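Local coordinates for protein dihydropteridine reductase (Dictyostelium discoideum, PDB 3ORF) that uses NADH or NADPH to reduce quinonoid dihydropteridines to their tetrahydro forms, as a homodimeric short-chain dehydrogenase/reductase, at residues Leu220-Trp223 against Asp228-Pro231. Residues are numbered along the deposited sequence; the frame is centred on the assembly and turned at random.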
ATOM      1  N   LEU A 220      -7.548   5.720 -23.555  1.00 25.90           N
ATOM      2  CA  LEU A 220      -8.719   5.765 -22.630  1.00 25.97           C
ATOM      3  C   LEU A 220     -10.045   5.940 -23.345  1.00 26.37           C
ATOM      4  O   LEU A 220     -11.105   5.362 -22.943  1.00 25.84           O
ATOM      5  CB  LEU A 220      -8.559   6.869 -21.553  1.00 24.34           C
ATOM      6  CG  LEU A 220      -7.386   6.625 -20.529  1.00 26.50           C
ATOM      7  CD1 LEU A 220      -7.139   7.825 -19.654  1.00 21.83           C
ATOM      8  CD2 LEU A 220      -7.608   5.425 -19.648  1.00 22.38           C
ATOM      9  N   PHE A 221     -10.009   6.825 -24.345  1.00 29.05           N
ATOM     10  CA  PHE A 221     -11.155   7.071 -25.187  1.00 31.26           C
ATOM     11  C   PHE A 221     -11.574   5.848 -25.984  1.00 32.29           C
ATOM     12  O   PHE A 221     -12.749   5.545 -26.021  1.00 34.75           O
ATOM     13  CB  PHE A 221     -10.943   8.251 -26.131  1.00 32.08           C
ATOM     14  CG  PHE A 221     -12.230   8.650 -26.852  1.00 35.57           C
ATOM     15  CD1 PHE A 221     -13.245   9.277 -26.160  1.00 33.36           C
ATOM     16  CD2 PHE A 221     -12.376   8.423 -28.219  1.00 37.17           C
ATOM     17  CE1 PHE A 221     -14.446   9.671 -26.856  1.00 43.64           C
ATOM     18  CE2 PHE A 221     -13.533   8.807 -28.929  1.00 41.65           C
ATOM     19  CZ  PHE A 221     -14.578   9.414 -28.256  1.00 42.72           C
ATOM     20  N   GLU A 222     -10.626   5.153 -26.616  1.00 32.63           N
ATOM     21  CA  GLU A 222     -10.911   3.868 -27.289  1.00 33.66           C
ATOM     22  C   GLU A 222     -11.569   2.849 -26.336  1.00 33.09           C
ATOM     23  O   GLU A 222     -12.555   2.216 -26.707  1.00 33.00           O
ATOM     24  CB  GLU A 222      -9.648   3.314 -28.001  1.00 35.03           C
ATOM     25  CG  GLU A 222      -9.721   1.864 -28.564  1.00 41.44           C
ATOM     26  CD  GLU A 222      -8.322   1.254 -28.991  1.00 50.86           C
ATOM     27  OE1 GLU A 222      -7.230   1.710 -28.534  1.00 51.68           O
ATOM     28  OE2 GLU A 222      -8.329   0.268 -29.777  1.00 55.32           O
ATOM     29  N   TRP A 223     -11.074   2.709 -25.109  1.00 32.05           N
ATOM     30  CA  TRP A 223     -11.701   1.781 -24.188  1.00 32.24           C
ATOM     31  C   TRP A 223     -13.083   2.267 -23.743  1.00 31.63           C
ATOM     32  O   TRP A 223     -13.925   1.471 -23.466  1.00 31.82           O
ATOM     33  CB  TRP A 223     -10.854   1.538 -22.933  1.00 29.92           C
ATOM     34  CG  TRP A 223      -9.511   0.796 -23.109  1.00 31.40           C
ATOM     35  CD1 TRP A 223      -9.143  -0.089 -24.080  1.00 28.31           C
ATOM     36  CD2 TRP A 223      -8.373   0.920 -22.230  1.00 29.57           C
ATOM     37  NE1 TRP A 223      -7.836  -0.526 -23.859  1.00 29.24           N
ATOM     38  CE2 TRP A 223      -7.359   0.065 -22.723  1.00 26.95           C
ATOM     39  CE3 TRP A 223      -8.138   1.647 -21.043  1.00 28.58           C
ATOM     40  CZ2 TRP A 223      -6.118  -0.038 -22.113  1.00 28.98           C
ATOM     41  CZ3 TRP A 223      -6.878   1.524 -20.415  1.00 27.48           C
ATOM     42  CH2 TRP A 223      -5.896   0.705 -20.960  1.00 28.31           C
ATOM     43  N   ASP A 228     -15.352  -3.723 -26.592  1.00 41.15           N
ATOM     44  CA  ASP A 228     -14.633  -4.916 -27.070  1.00 41.53           C
ATOM     45  C   ASP A 228     -13.132  -4.757 -27.024  1.00 39.50           C
ATOM     46  O   ASP A 228     -12.416  -5.722 -27.103  1.00 38.69           O
ATOM     47  CB  ASP A 228     -14.945  -5.178 -28.541  1.00 43.62           C
ATOM     48  CG  ASP A 228     -16.245  -6.008 -28.781  1.00 49.04           C
ATOM     49  OD1 ASP A 228     -16.340  -6.454 -29.960  1.00 55.89           O
ATOM     50  OD2 ASP A 228     -17.153  -6.173 -27.892  1.00 47.80           O
ATOM     51  N   SER A 229     -12.640  -3.526 -27.006  1.00 37.83           N
ATOM     52  CA  SER A 229     -11.220  -3.337 -27.111  1.00 36.71           C
ATOM     53  C   SER A 229     -10.652  -3.383 -25.689  1.00 35.02           C
ATOM     54  O   SER A 229      -9.460  -3.286 -25.516  1.00 34.42           O
ATOM     55  CB  SER A 229     -10.884  -1.964 -27.768  1.00 37.37           C
ATOM     56  OG  SER A 229     -11.032  -0.935 -26.785  1.00 35.03           O
ATOM     57  N   ARG A 230     -11.514  -3.470 -24.685  1.00 33.56           N
ATOM     58  CA  ARG A 230     -11.071  -3.497 -23.294  1.00 31.72           C
ATOM     59  C   ARG A 230     -10.249  -4.715 -22.891  1.00 30.48           C
ATOM     60  O   ARG A 230     -10.594  -5.862 -23.195  1.00 29.38           O
ATOM     61  CB  ARG A 230     -12.259  -3.376 -22.341  1.00 33.07           C
ATOM     62  CG  ARG A 230     -12.774  -1.945 -22.203  1.00 30.50           C
ATOM     63  CD  ARG A 230     -14.184  -1.932 -21.454  1.00 31.36           C
ATOM     64  NE  ARG A 230     -14.821  -0.626 -21.612  1.00 32.49           N
ATOM     65  CZ  ARG A 230     -15.886  -0.172 -20.923  1.00 34.74           C
ATOM     66  NH1 ARG A 230     -16.493  -0.867 -19.988  1.00 35.03           N
ATOM     67  NH2 ARG A 230     -16.357   1.015 -21.188  1.00 34.07           N
ATOM     68  N   PRO A 231      -9.113  -4.487 -22.205  1.00 27.96           N
ATOM     69  CA  PRO A 231      -8.440  -5.710 -21.715  1.00 26.03           C
ATOM     70  C   PRO A 231      -9.301  -6.440 -20.683  1.00 25.06           C
ATOM     71  O   PRO A 231     -10.192  -5.885 -20.112  1.00 22.80           O
ATOM     72  CB  PRO A 231      -7.188  -5.169 -20.987  1.00 25.09           C
ATOM     73  CG  PRO A 231      -7.032  -3.729 -21.456  1.00 23.91           C
ATOM     74  CD  PRO A 231      -8.380  -3.255 -21.910  1.00 26.86           C
TER
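Trp-223, near the C-terminal end of helix 213-225, packs its indole against Ser-229 and Pro-231 of the loop that turns back toward strand 236-242 in this Rossmann-fold reductase. The proline ring crosses the indole at about a right angle, and its CD sits over one face in a CH-pi contact, 3.7 Å from the centroid of the five-membered ring. Ser-229 instead comes in at the indole rim, in its plane, with OG 3.4 Å from Trp-223 CD1; that hydroxyl is hydrogen-bonded to the O of Asn-226, in the turn after the helix. Leu-186, Ile-188, Leu-139 and Val-237 also touch the Trp-223 side chain, and Pro-231 rests on Leu-186 and Val-237, so helix end and returning loop both pack onto the central sheet. Arg-230 runs extended from CG to NE, which brings the edge of the guanidinium to Trp-223 O, while NH1 reaches the O of Gly-137. An alanine here would probably leave the carbonyls of Trp-223 and Gly-137 without their arginine donor and the loop less firmly tied to the helix end. Arg-230 NE donates to Trp-223 O over 2.9 Å, nearly straight at 168°, with the oxygen only 2° out of the guanidinium plane.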